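Local coordinates for dihydrofolate reductase (PDB 2ZZA), which probably catalyses the NADPH-dependent reduction of 7,8-dihydrofolate to tetrahydrofolate, a key step in one-carbon metabolism and the synthesis of DNA precursors, at residues S4-L9 and R111-H116; I101-L106 and W126-E131; E137-S142 and Y153-L158. All coordinates share one frame; numbering follows the deposited sequence.

Interaction 1 of 3, residues S4-L9 and R111-H116. With FOL (folic acid), chain D.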
loop_
_atom_site.group_PDB
_atom_site.type_symbol
_atom_site.label_atom_id
_atom_site.label_comp_id
_atom_site.label_asym_id
_atom_site.label_seq_id
_atom_site.Cartn_x
_atom_site.Cartn_y
_atom_site.Cartn_z
ATOM N N SER A 4 9.538 0.304 1.766
ATOM C CA SER A 4 8.540 1.363 1.807
ATOM C C SER A 4 7.152 0.769 1.817
ATOM O O SER A 4 6.936 -0.322 1.297
ATOM C CB SER A 4 8.675 2.271 0.583
ATOM O OG SER A 4 9.992 2.765 0.453
ATOM N N MET A 5 6.211 1.488 2.419
ATOM C CA MET A 5 4.831 1.038 2.458
ATOM C C MET A 5 3.991 2.197 1.957
ATOM O O MET A 5 4.211 3.346 2.346
ATOM C CB MET A 5 4.405 0.651 3.881
ATOM C CG MET A 5 5.356 -0.317 4.575
ATOM S SD MET A 5 4.584 -1.340 5.844
ATOM C CE MET A 5 3.916 -0.107 6.967
ATOM N N ILE A 6 3.037 1.893 1.084
ATOM C CA ILE A 6 2.166 2.911 0.526
ATOM C C ILE A 6 0.705 2.569 0.791
ATOM O O ILE A 6 0.274 1.429 0.595
ATOM C CB ILE A 6 2.428 3.086 -0.997
ATOM C CG1 ILE A 6 1.429 4.085 -1.594
ATOM C CG2 ILE A 6 2.378 1.731 -1.706
ATOM C CD1 ILE A 6 1.862 4.639 -2.966
ATOM N N ALA A 7 -0.047 3.559 1.263
ATOM C CA ALA A 7 -1.457 3.368 1.570
ATOM C C ALA A 7 -2.217 4.683 1.559
ATOM O O ALA A 7 -1.621 5.748 1.666
ATOM C CB ALA A 7 -1.603 2.715 2.936
ATOM N N ALA A 8 -3.541 4.589 1.435
ATOM C CA ALA A 8 -4.423 5.751 1.456
ATOM C C ALA A 8 -5.392 5.512 2.614
ATOM O O ALA A 8 -6.186 4.564 2.586
ATOM C CB ALA A 8 -5.183 5.875 0.139
ATOM N N LEU A 9 -5.310 6.359 3.639
ATOM C CA LEU A 9 -6.167 6.221 4.803
ATOM C C LEU A 9 -7.182 7.331 4.998
ATOM O O LEU A 9 -6.883 8.510 4.830
ATOM C CB LEU A 9 -5.342 6.118 6.094
ATOM C CG LEU A 9 -3.821 6.219 6.106
ATOM C CD1 LEU A 9 -3.347 6.137 7.549
ATOM C CD2 LEU A 9 -3.205 5.095 5.282
ATOM N N ARG A 111 10.197 3.979 4.756
ATOM C CA ARG A 111 9.382 5.088 4.286
ATOM C C ARG A 111 7.920 4.711 4.243
ATOM O O ARG A 111 7.575 3.549 4.073
ATOM C CB ARG A 111 9.768 5.486 2.865
ATOM C CG ARG A 111 11.151 6.010 2.671
ATOM C CD ARG A 111 11.412 6.067 1.184
ATOM N NE ARG A 111 12.726 6.598 0.859
ATOM C CZ ARG A 111 13.319 6.433 -0.321
ATOM N NH1 ARG A 111 12.713 5.744 -1.284
ATOM N NH2 ARG A 111 14.519 6.958 -0.540
ATOM N N LEU A 112 7.066 5.716 4.376
ATOM C CA LEU A 112 5.638 5.514 4.296
ATOM C C LEU A 112 5.131 6.509 3.267
ATOM O O LEU A 112 5.370 7.708 3.393
ATOM C CB LEU A 112 4.964 5.774 5.646
ATOM C CG LEU A 112 5.261 4.794 6.784
ATOM C CD1 LEU A 112 4.374 5.117 7.991
ATOM C CD2 LEU A 112 5.009 3.374 6.318
ATOM N N TYR A 113 4.485 6.014 2.218
ATOM C CA TYR A 113 3.919 6.895 1.207
ATOM C C TYR A 113 2.457 6.953 1.614
ATOM O O TYR A 113 1.676 6.074 1.251
ATOM C CB TYR A 113 4.018 6.288 -0.193
ATOM C CG TYR A 113 5.398 6.241 -0.801
ATOM C CD1 TYR A 113 6.399 5.432 -0.267
ATOM C CD2 TYR A 113 5.685 6.964 -1.961
ATOM C CE1 TYR A 113 7.653 5.335 -0.884
ATOM C CE2 TYR A 113 6.929 6.879 -2.578
ATOM C CZ TYR A 113 7.905 6.062 -2.039
ATOM O OH TYR A 113 9.123 5.963 -2.674
ATOM N N LEU A 114 2.079 7.980 2.368
ATOM C CA LEU A 114 0.703 8.070 2.837
ATOM C C LEU A 114 -0.164 9.142 2.211
ATOM O O LEU A 114 0.262 10.281 2.036
ATOM C CB LEU A 114 0.684 8.283 4.350
ATOM C CG LEU A 114 1.436 7.299 5.239
ATOM C CD1 LEU A 114 1.307 7.763 6.691
ATOM C CD2 LEU A 114 0.871 5.889 5.068
ATOM N N THR A 115 -1.394 8.765 1.886
ATOM C CA THR A 115 -2.364 9.703 1.351
ATOM C C THR A 115 -3.470 9.762 2.397
ATOM O O THR A 115 -4.113 8.749 2.692
ATOM C CB THR A 115 -2.975 9.229 0.034
ATOM O OG1 THR A 115 -1.977 9.239 -0.994
ATOM C CG2 THR A 115 -4.123 10.152 -0.365
ATOM N N HIS A 116 -3.673 10.931 2.991
ATOM C CA HIS A 116 -4.717 11.066 3.993
ATOM C C HIS A 116 -5.957 11.634 3.331
ATOM O O HIS A 116 -5.923 12.718 2.753
ATOM C CB HIS A 116 -4.264 11.977 5.133
ATOM C CG HIS A 116 -3.105 11.437 5.909
ATOM N ND1 HIS A 116 -1.803 11.820 5.667
ATOM C CD2 HIS A 116 -3.048 10.522 6.905
ATOM C CE1 HIS A 116 -0.995 11.165 6.483
ATOM N NE2 HIS A 116 -1.726 10.371 7.242
HETATM N N1 FOL D . -2.303 3.263 -1.823
HETATM C C2 FOL D . -2.829 4.443 -2.182
HETATM N NA2 FOL D . -2.119 5.557 -2.022
HETATM N N3 FOL D . -4.104 4.500 -2.758
HETATM C C4 FOL D . -4.814 3.311 -2.962
HETATM O O4 FOL D . -5.927 3.326 -3.485
HETATM C C4A FOL D . -4.231 2.107 -2.585
HETATM N N5 FOL D . -4.850 0.946 -2.839
HETATM C C6 FOL D . -4.237 -0.210 -2.551
HETATM C C7 FOL D . -2.969 -0.193 -1.978
HETATM N N8 FOL D . -2.365 0.952 -1.720
HETATM C C8A FOL D . -2.964 2.114 -2.013
HETATM C C9 FOL D . -4.897 -1.553 -2.870
HETATM N N10 FOL D . -6.023 -1.420 -3.808
HETATM C C11 FOL D . -5.571 -0.462 -7.794
HETATM C C12 FOL D . -6.833 -0.716 -7.267
HETATM C C13 FOL D . -6.974 -1.037 -5.922
HETATM C C14 FOL D . -5.858 -1.112 -5.093
HETATM C C15 FOL D . -4.598 -0.853 -5.621
HETATM C C16 FOL D . -4.455 -0.526 -6.966
HETATM C C FOL D . -5.417 -0.122 -9.280
HETATM O O FOL D . -6.259 -0.476 -10.102
HETATM N N FOL D . -4.318 0.559 -9.594
HETATM C CA FOL D . -3.994 0.955 -10.974
HETATM C CB FOL D . -4.439 2.394 -11.246
HETATM C CG FOL D . -5.962 2.530 -11.312
HETATM C CD FOL D . -6.538 1.821 -12.540
HETATM O OE1 FOL D . -5.724 1.410 -13.396
HETATM O OE2 FOL D . -7.783 1.718 -12.604
HETATM C CT FOL D . -2.478 0.862 -11.157
HETATM O O1 FOL D . -1.781 0.972 -10.124
HETATM O O2 FOL D . -2.053 0.689 -12.320
#

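Interaction 2 of 3, residues I101-L106 and W126-E131. With NAP (NADP nicotinamide-adenine-dinucleotide phosphate), chain C.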
loop_
_atom_site.group_PDB
_atom_site.type_symbol
_atom_site.label_atom_id
_atom_site.label_comp_id
_atom_site.label_asym_id
_atom_site.label_seq_id
_atom_site.Cartn_x
_atom_site.Cartn_y
_atom_site.Cartn_z
ATOM N N ILE A 101 -0.245 -7.071 6.143
ATOM C CA ILE A 101 1.137 -6.892 5.739
ATOM C C ILE A 101 1.700 -5.606 6.322
ATOM O O ILE A 101 2.855 -5.568 6.766
ATOM C CB ILE A 101 1.267 -6.868 4.208
ATOM C CG1 ILE A 101 0.492 -8.048 3.614
ATOM C CG2 ILE A 101 2.730 -6.946 3.808
ATOM C CD1 ILE A 101 0.934 -9.417 4.134
ATOM N N TYR A 102 0.889 -4.552 6.327
ATOM C CA TYR A 102 1.337 -3.284 6.899
ATOM C C TYR A 102 1.721 -3.526 8.360
ATOM O O TYR A 102 2.751 -3.045 8.828
ATOM C CB TYR A 102 0.226 -2.230 6.860
ATOM C CG TYR A 102 -0.212 -1.779 5.485
ATOM C CD1 TYR A 102 0.722 -1.437 4.504
ATOM C CD2 TYR A 102 -1.568 -1.616 5.195
ATOM C CE1 TYR A 102 0.316 -0.936 3.267
ATOM C CE2 TYR A 102 -1.988 -1.116 3.968
ATOM C CZ TYR A 102 -1.045 -0.779 3.012
ATOM O OH TYR A 102 -1.472 -0.308 1.799
ATOM N N ASN A 103 0.883 -4.280 9.071
ATOM C CA ASN A 103 1.125 -4.586 10.486
ATOM C C ASN A 103 2.483 -5.245 10.711
ATOM O O ASN A 103 3.264 -4.822 11.566
ATOM C CB ASN A 103 0.042 -5.526 11.027
ATOM C CG ASN A 103 -1.281 -4.829 11.259
ATOM O OD1 ASN A 103 -2.277 -5.466 11.609
ATOM N ND2 ASN A 103 -1.301 -3.522 11.075
ATOM N N GLN A 104 2.747 -6.290 9.936
ATOM C CA GLN A 104 3.985 -7.044 10.055
ATOM C C GLN A 104 5.220 -6.291 9.616
ATOM O O GLN A 104 6.304 -6.512 10.147
ATOM C CB GLN A 104 3.880 -8.332 9.240
ATOM C CG GLN A 104 2.670 -9.172 9.580
ATOM C CD GLN A 104 2.553 -10.380 8.684
ATOM O OE1 GLN A 104 3.414 -11.258 8.697
ATOM N NE2 GLN A 104 1.487 -10.431 7.892
ATOM N N CYS A 105 5.062 -5.396 8.649
ATOM C CA CYS A 105 6.206 -4.661 8.137
ATOM C C CYS A 105 6.436 -3.256 8.685
ATOM O O CYS A 105 7.509 -2.697 8.482
ATOM C CB CYS A 105 6.127 -4.613 6.610
ATOM S SG CYS A 105 6.143 -6.260 5.832
ATOM N N LEU A 106 5.455 -2.692 9.388
ATOM C CA LEU A 106 5.598 -1.337 9.918
ATOM C C LEU A 106 6.906 -1.098 10.667
ATOM O O LEU A 106 7.590 -0.097 10.439
ATOM C CB LEU A 106 4.427 -0.982 10.841
ATOM C CG LEU A 106 4.511 0.416 11.481
ATOM C CD1 LEU A 106 4.505 1.480 10.399
ATOM C CD2 LEU A 106 3.350 0.630 12.438
ATOM N N TRP A 126 -7.741 -1.543 9.064
ATOM C CA TRP A 126 -7.102 -0.273 9.399
ATOM C C TRP A 126 -5.592 -0.296 9.209
ATOM O O TRP A 126 -4.953 -1.341 9.346
ATOM C CB TRP A 126 -7.392 0.082 10.863
ATOM C CG TRP A 126 -8.826 0.367 11.168
ATOM C CD1 TRP A 126 -9.408 1.594 11.299
ATOM C CD2 TRP A 126 -9.870 -0.594 11.362
ATOM N NE1 TRP A 126 -10.752 1.459 11.561
ATOM C CE2 TRP A 126 -11.061 0.125 11.604
ATOM C CE3 TRP A 126 -9.916 -1.997 11.356
ATOM C CZ2 TRP A 126 -12.284 -0.508 11.838
ATOM C CZ3 TRP A 126 -11.131 -2.624 11.589
ATOM C CH2 TRP A 126 -12.298 -1.881 11.826
ATOM N N PHE A 127 -5.023 0.864 8.898
ATOM C CA PHE A 127 -3.583 0.968 8.737
ATOM C C PHE A 127 -3.011 0.939 10.159
ATOM O O PHE A 127 -3.657 1.405 11.100
ATOM C CB PHE A 127 -3.216 2.291 8.055
ATOM C CG PHE A 127 -1.785 2.365 7.607
ATOM C CD1 PHE A 127 -1.371 1.714 6.454
ATOM C CD2 PHE A 127 -0.841 3.069 8.354
ATOM C CE1 PHE A 127 -0.036 1.757 6.045
ATOM C CE2 PHE A 127 0.500 3.119 7.956
ATOM C CZ PHE A 127 0.902 2.461 6.798
ATOM N N PRO A 128 -1.803 0.375 10.345
ATOM C CA PRO A 128 -1.250 0.349 11.704
ATOM C C PRO A 128 -1.008 1.740 12.303
ATOM O O PRO A 128 -0.983 2.745 11.587
ATOM C CB PRO A 128 0.040 -0.462 11.543
ATOM C CG PRO A 128 0.408 -0.261 10.098
ATOM C CD PRO A 128 -0.929 -0.350 9.408
ATOM N N ASP A 129 -0.837 1.780 13.623
ATOM C CA ASP A 129 -0.602 3.027 14.352
ATOM C C ASP A 129 0.857 3.447 14.170
ATOM O O ASP A 129 1.674 3.333 15.090
ATOM C CB ASP A 129 -0.912 2.819 15.842
ATOM C CG ASP A 129 -0.937 4.123 16.625
ATOM O OD1 ASP A 129 -1.009 4.071 17.873
ATOM O OD2 ASP A 129 -0.888 5.199 15.996
ATOM N N TYR A 130 1.176 3.931 12.975
ATOM C CA TYR A 130 2.534 4.352 12.639
ATOM C C TYR A 130 3.064 5.485 13.506
ATOM O O TYR A 130 4.273 5.652 13.632
ATOM C CB TYR A 130 2.607 4.782 11.172
ATOM C CG TYR A 130 1.772 6.007 10.844
ATOM C CD1 TYR A 130 0.391 5.910 10.656
ATOM C CD2 TYR A 130 2.364 7.266 10.730
ATOM C CE1 TYR A 130 -0.376 7.042 10.357
ATOM C CE2 TYR A 130 1.609 8.402 10.439
ATOM C CZ TYR A 130 0.242 8.283 10.251
ATOM O OH TYR A 130 -0.499 9.404 9.946
ATOM N N GLU A 131 2.167 6.267 14.096
ATOM C CA GLU A 131 2.589 7.384 14.929
ATOM C C GLU A 131 3.259 6.948 16.228
ATOM O O GLU A 131 3.825 7.770 16.943
ATOM C CB GLU A 131 1.401 8.299 15.240
ATOM C CG GLU A 131 0.805 8.965 14.005
ATOM C CD GLU A 131 -0.220 10.032 14.347
ATOM O OE1 GLU A 131 -1.211 9.716 15.041
ATOM O OE2 GLU A 131 -0.031 11.190 13.920
HETATM P PA NAP C . -4.207 -8.732 3.345
HETATM O O1A NAP C . -3.240 -8.178 4.320
HETATM O O2A NAP C . -4.115 -8.018 1.905
HETATM O O5B NAP C . -3.949 -10.293 3.063
HETATM C C5B NAP C . -3.975 -11.220 4.150
HETATM C C4B NAP C . -3.496 -12.597 3.688
HETATM O O4B NAP C . -2.151 -12.549 3.186
HETATM C C3B NAP C . -3.438 -13.589 4.849
HETATM O O3B NAP C . -4.754 -14.089 5.096
HETATM C C2B NAP C . -2.599 -14.661 4.158
HETATM O O2B NAP C . -3.364 -15.276 3.119
HETATM C C1B NAP C . -1.512 -13.796 3.515
HETATM N N9A NAP C . -0.427 -13.516 4.482
HETATM C C8A NAP C . -0.421 -12.568 5.418
HETATM N N7A NAP C . 0.743 -12.590 6.064
HETATM C C5A NAP C . 1.485 -13.559 5.538
HETATM C C6A NAP C . 2.766 -14.039 5.775
HETATM N N6A NAP C . 3.530 -13.491 6.717
HETATM N N1A NAP C . 3.228 -15.053 5.030
HETATM C C2A NAP C . 2.486 -15.596 4.082
HETATM N N3A NAP C . 1.263 -15.164 3.828
HETATM C C4A NAP C . 0.737 -14.154 4.532
HETATM O O3 NAP C . -5.752 -8.639 3.798
HETATM P PN NAP C . -6.371 -7.466 4.716
HETATM O O1N NAP C . -7.715 -8.066 4.857
HETATM O O2N NAP C . -5.342 -7.440 5.780
HETATM O O5D NAP C . -6.162 -6.366 3.559
HETATM C C5D NAP C . -7.139 -6.201 2.526
HETATM C C4D NAP C . -8.112 -5.066 2.849
HETATM O O4D NAP C . -7.324 -3.862 2.913
HETATM C C3D NAP C . -9.092 -4.866 1.691
HETATM O O3D NAP C . -10.262 -4.159 2.112
HETATM C C2D NAP C . -8.268 -3.985 0.757
HETATM O O2D NAP C . -9.121 -3.244 -0.119
HETATM C C1D NAP C . -7.678 -3.029 1.795
HETATM N N1N NAP C . -6.515 -2.267 1.289
HETATM C C2N NAP C . -6.529 -0.866 1.313
HETATM C C3N NAP C . -5.398 -0.158 0.927
HETATM C C7N NAP C . -5.393 1.372 0.978
HETATM O O7N NAP C . -4.342 2.002 0.879
HETATM N N7N NAP C . -6.583 1.939 1.156
HETATM C C4N NAP C . -4.259 -0.841 0.514
HETATM C C5N NAP C . -4.241 -2.231 0.477
HETATM C C6N NAP C . -5.368 -2.947 0.862
HETATM P P2B NAP C . -3.361 -16.877 2.976
HETATM O O1X NAP C . -3.551 -17.311 1.573
HETATM O O2X NAP C . -1.973 -17.397 3.602
HETATM O O3X NAP C . -4.537 -17.386 3.951
HETATM O O HOH W 1 -3.567 -2.268 11.468
#

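Interaction 3 of 3, residues E137-S142 and Y153-L158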
loop_
_atom_site.group_PDB
_atom_site.type_symbol
_atom_site.label_atom_id
_atom_site.label_comp_id
_atom_site.label_asym_id
_atom_site.label_seq_id
_atom_site.Cartn_x
_atom_site.Cartn_y
_atom_site.Cartn_z
ATOM N N GLU A 137 8.554 14.118 7.740
ATOM C CA GLU A 137 7.994 14.269 6.409
ATOM C C GLU A 137 9.013 14.830 5.421
ATOM O O GLU A 137 9.634 15.862 5.672
ATOM C CB GLU A 137 6.756 15.172 6.465
ATOM C CG GLU A 137 5.890 15.089 5.226
ATOM C CD GLU A 137 4.604 15.875 5.360
ATOM O OE1 GLU A 137 4.668 17.121 5.458
ATOM O OE2 GLU A 137 3.528 15.241 5.368
ATOM N N ILE A 138 9.175 14.133 4.302
ATOM C CA ILE A 138 10.116 14.525 3.259
ATOM C C ILE A 138 9.423 15.278 2.131
ATOM O O ILE A 138 10.019 16.150 1.499
ATOM C CB ILE A 138 10.816 13.286 2.659
ATOM C CG1 ILE A 138 11.607 12.564 3.747
ATOM C CG2 ILE A 138 11.730 13.697 1.519
ATOM C CD1 ILE A 138 12.566 13.464 4.493
ATOM N N GLU A 139 8.170 14.922 1.864
ATOM C CA GLU A 139 7.405 15.578 0.811
ATOM C C GLU A 139 5.948 15.615 1.210
ATOM O O GLU A 139 5.513 14.877 2.091
ATOM C CB GLU A 139 7.490 14.816 -0.517
ATOM C CG GLU A 139 8.856 14.340 -0.945
ATOM C CD GLU A 139 8.870 13.901 -2.406
ATOM O OE1 GLU A 139 7.831 13.391 -2.898
ATOM O OE2 GLU A 139 9.923 14.060 -3.060
ATOM N N HIS A 140 5.192 16.476 0.546
ATOM C CA HIS A 140 3.771 16.578 0.813
ATOM C C HIS A 140 3.102 17.407 -0.262
ATOM O O HIS A 140 3.729 18.267 -0.883
ATOM C CB HIS A 140 3.525 17.194 2.195
ATOM C CG HIS A 140 3.734 18.674 2.250
ATOM N ND1 HIS A 140 2.828 19.574 1.728
ATOM C CD2 HIS A 140 4.742 19.413 2.772
ATOM C CE1 HIS A 140 3.268 20.804 1.930
ATOM N NE2 HIS A 140 4.427 20.734 2.561
ATOM N N GLU A 141 1.831 17.120 -0.501
ATOM C CA GLU A 141 1.060 17.860 -1.479
ATOM C C GLU A 141 -0.405 17.682 -1.134
ATOM O O GLU A 141 -0.855 16.571 -0.854
ATOM C CB GLU A 141 1.324 17.349 -2.895
ATOM C CG GLU A 141 0.568 18.139 -3.955
ATOM C CD GLU A 141 1.036 19.585 -4.053
ATOM O OE1 GLU A 141 2.006 19.844 -4.798
ATOM O OE2 GLU A 141 0.443 20.461 -3.375
ATOM N N SER A 142 -1.144 18.781 -1.133
ATOM C CA SER A 142 -2.561 18.718 -0.834
ATOM C C SER A 142 -3.329 18.746 -2.139
ATOM O O SER A 142 -2.940 19.433 -3.081
ATOM C CB SER A 142 -2.980 19.903 0.040
ATOM O OG SER A 142 -2.395 19.815 1.330
ATOM N N TYR A 153 -7.660 15.342 -0.173
ATOM C CA TYR A 153 -6.673 14.413 0.356
ATOM C C TYR A 153 -5.296 15.051 0.332
ATOM O O TYR A 153 -5.047 15.999 -0.410
ATOM C CB TYR A 153 -6.666 13.067 -0.391
ATOM C CG TYR A 153 -6.440 13.123 -1.887
ATOM C CD1 TYR A 153 -7.498 13.364 -2.764
ATOM C CD2 TYR A 153 -5.179 12.893 -2.427
ATOM C CE1 TYR A 153 -7.303 13.368 -4.149
ATOM C CE2 TYR A 153 -4.972 12.896 -3.804
ATOM C CZ TYR A 153 -6.039 13.132 -4.658
ATOM O OH TYR A 153 -5.843 13.126 -6.020
ATOM N N ARG A 154 -4.403 14.527 1.158
ATOM C CA ARG A 154 -3.062 15.067 1.265
ATOM C C ARG A 154 -2.025 13.957 1.232
ATOM O O ARG A 154 -2.118 12.983 1.981
ATOM C CB ARG A 154 -2.965 15.869 2.570
ATOM C CG ARG A 154 -1.574 16.289 2.999
ATOM C CD ARG A 154 -1.662 17.267 4.179
ATOM N NE ARG A 154 -2.324 16.706 5.362
ATOM C CZ ARG A 154 -1.739 15.882 6.228
ATOM N NH1 ARG A 154 -0.475 15.519 6.047
ATOM N NH2 ARG A 154 -2.412 15.425 7.281
ATOM N N PHE A 155 -1.051 14.094 0.338
ATOM C CA PHE A 155 0.012 13.108 0.234
ATOM C C PHE A 155 1.139 13.485 1.189
ATOM O O PHE A 155 1.489 14.655 1.318
ATOM C CB PHE A 155 0.575 13.043 -1.183
ATOM C CG PHE A 155 1.756 12.132 -1.308
ATOM C CD1 PHE A 155 1.599 10.751 -1.214
ATOM C CD2 PHE A 155 3.038 12.653 -1.453
ATOM C CE1 PHE A 155 2.703 9.899 -1.259
ATOM C CE2 PHE A 155 4.148 11.815 -1.498
ATOM C CZ PHE A 155 3.980 10.432 -1.399
ATOM N N SER A 156 1.716 12.485 1.839
ATOM C CA SER A 156 2.793 12.713 2.784
ATOM C C SER A 156 3.828 11.597 2.659
ATOM O O SER A 156 3.496 10.421 2.770
ATOM C CB SER A 156 2.213 12.750 4.204
ATOM O OG SER A 156 3.221 12.699 5.198
ATOM N N LEU A 157 5.077 11.966 2.404
ATOM C CA LEU A 157 6.137 10.978 2.303
ATOM C C LEU A 157 6.916 11.058 3.602
ATOM O O LEU A 157 7.585 12.055 3.879
ATOM C CB LEU A 157 7.054 11.274 1.117
ATOM C CG LEU A 157 8.172 10.250 0.896
ATOM C CD1 LEU A 157 7.571 8.874 0.668
ATOM C CD2 LEU A 157 9.019 10.664 -0.297
ATOM N N LEU A 158 6.803 10.013 4.411
ATOM C CA LEU A 158 7.485 9.974 5.689
ATOM C C LEU A 158 8.705 9.075 5.616
ATOM O O LEU A 158 8.700 8.052 4.928
ATOM C CB LEU A 158 6.539 9.464 6.777
ATOM C CG LEU A 158 5.209 10.200 6.954
ATOM C CD1 LEU A 158 4.416 9.528 8.064
ATOM C CD2 LEU A 158 5.455 11.655 7.291
#

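Interaction 1 of 3, residues S4-L9 and R111-H116
Y113 stands beside I6 and leans back to S4 on the same sheet face, an example of how side chains on adjacent parallel strands fit together. Its CB rests 3.7 Å from I6 CB, while its ring runs back toward the start of the strand until CE1 meets S4 CB at 3.5 Å. The tyrosine CG stands anti to its own carbonyl carbon (chi1 -72°), which swings the ring back alongside S4, so that the serine meets its edge. S4 OG then sits between that ring and R111, 3.6 Å from R111 CB. Three polar ends, S4 OG, Y113 OH and R111 NH1, converge on the carboxylate of E92.

On the reverse face, M5 curls round a single methyl. Its chain bends at chi3 (-58°), and both CB and CE come to 3.7 Å from L112 CD2. L9 and L114 meet less closely, CD2 to CD2 at 4.2 Å. Between M5 and L9, A7 offers one methyl, and the dent is taken up by Y102 and F127.

Five backbone hydrogen bonds in unbroken alternation hold these bumps in step: M5 and A7 each donate and accept, and L9 N donates to T115 O at 2.8 Å. At the C-terminal end the surface becomes a ligand seat. A8 CB lies 3.4 Å from folate N3, and A8 N is hydrogen-bonded to the nicotinamide carboxamide oxygen of NADP. T115 OG1 is bonded to E28, which also holds folate. Two adjacent parallel strands whose ends form the floor of the pterin and nicotinamide site are characteristic of the dihydrofolate reductase fold.

Interaction 2 of 3, residues I101-L106 and W126-E131
At the wall of the NADP pocket beside the nicotinamide, Y102 of helix 99-105 receives the edge of F127 on its ring face. F127 CE1 stands 3.5 Å above the middle of the tyrosine ring, an edge-to-face pair with planes at 56° and centroids 4.7 Å apart. F127 reaches it because its CG lies anti to the backbone N (chi1 -169°). P128 wedges in alongside, its CD 3.4 Å from Y102 CB and its CB 3.6 Å from L106 CD2; the other leucine branch, CD1, rests on Y130 CB. Near the surface a water accepts from N103 ND2 and donates to W126 O, bridging the helix and the end of strand 125-126.

Two polar side chains of the helix face the cofactor. Q104 reads the adenine with both amide atoms, NE2 donating to NAP N7A at 2.9 Å and OE1 accepting from N6A. Y102 OH, bonded to I6 O, stops 3.1 Å from NAP C4N, the carbon that carries hydride in this chemistry. The loop therefore grips the helix by apolar and aromatic surface, with water supplying a polar link, and F127 backs the ring whose hydroxyl is set against the nicotinamide.

Interaction 3 of 3, residues E137-S142 and Y153-L158
E137 opens the pairing by reaching across to S156, whose OG donates to E137 OE2 at 2.6 Å on the oxygen's anti lone pair. With CG anti to the backbone N (chi1 -164°) and the chain extended, the carboxylate arrives over the serine; R154 NH1, 4.1 Å from E137 OE2, is probably near enough to favour the negative charge but too far to pair with it. Replacing S156 by alanine removes the hydroxyl, and the E137 carboxylate would probably lose its mate and be freer to turn.

Next comes the irregularity. I138 N gives an almost straight bond to L157 O at 2.7 Å (173°), yet E139 also faces L157: E139 O accepts the L157 N-H, the nitrogen standing 40° out of the carbonyl plane. The side chains of E139 and L157 run side by side, E139 CG 3.7 Å from L157 CD2, so the acid contributes its aliphatic part. H140 touches the partner strand near its base, CB 3.4 Å from F155 O, and its ring leads away. E141 and F155 restore the regular ladder with a reciprocal pair, the F155 N to E141 O bond at 2.8 Å, and S142 OG ends alongside R154 CD.

Beyond, strand 153-160 is bonded to 111-117, while 135-143 is the outermost strand. An antiparallel hairpin with a classic beta bulge, closing one edge of the sheet, is the C-terminal element of the dihydrofolate reductase fold.

From the N terminus, residues 4-9 supply half of interaction 1 and wait about a hundred residues for 111-116. Before that loop closes, the chain has already entered helix 99-105, so interaction 2, completed at 126-131, crosses interaction 1. Interaction 3 follows both in series as a hairpin whose two segments are separated by only ten residues. The first two meet at A7 and at the H116 NE2 to Y130 OH bond, which ties the loop to the sheet. The first and third share the sheet itself, through backbone hydrogen bonds of S156 N with L114 O and H116 N with R154 O. Y130 also brushes L158, a slight link between interactions 2 and 3. Together they join helix 99-105, the central parallel strands and the sheet-edge hairpin.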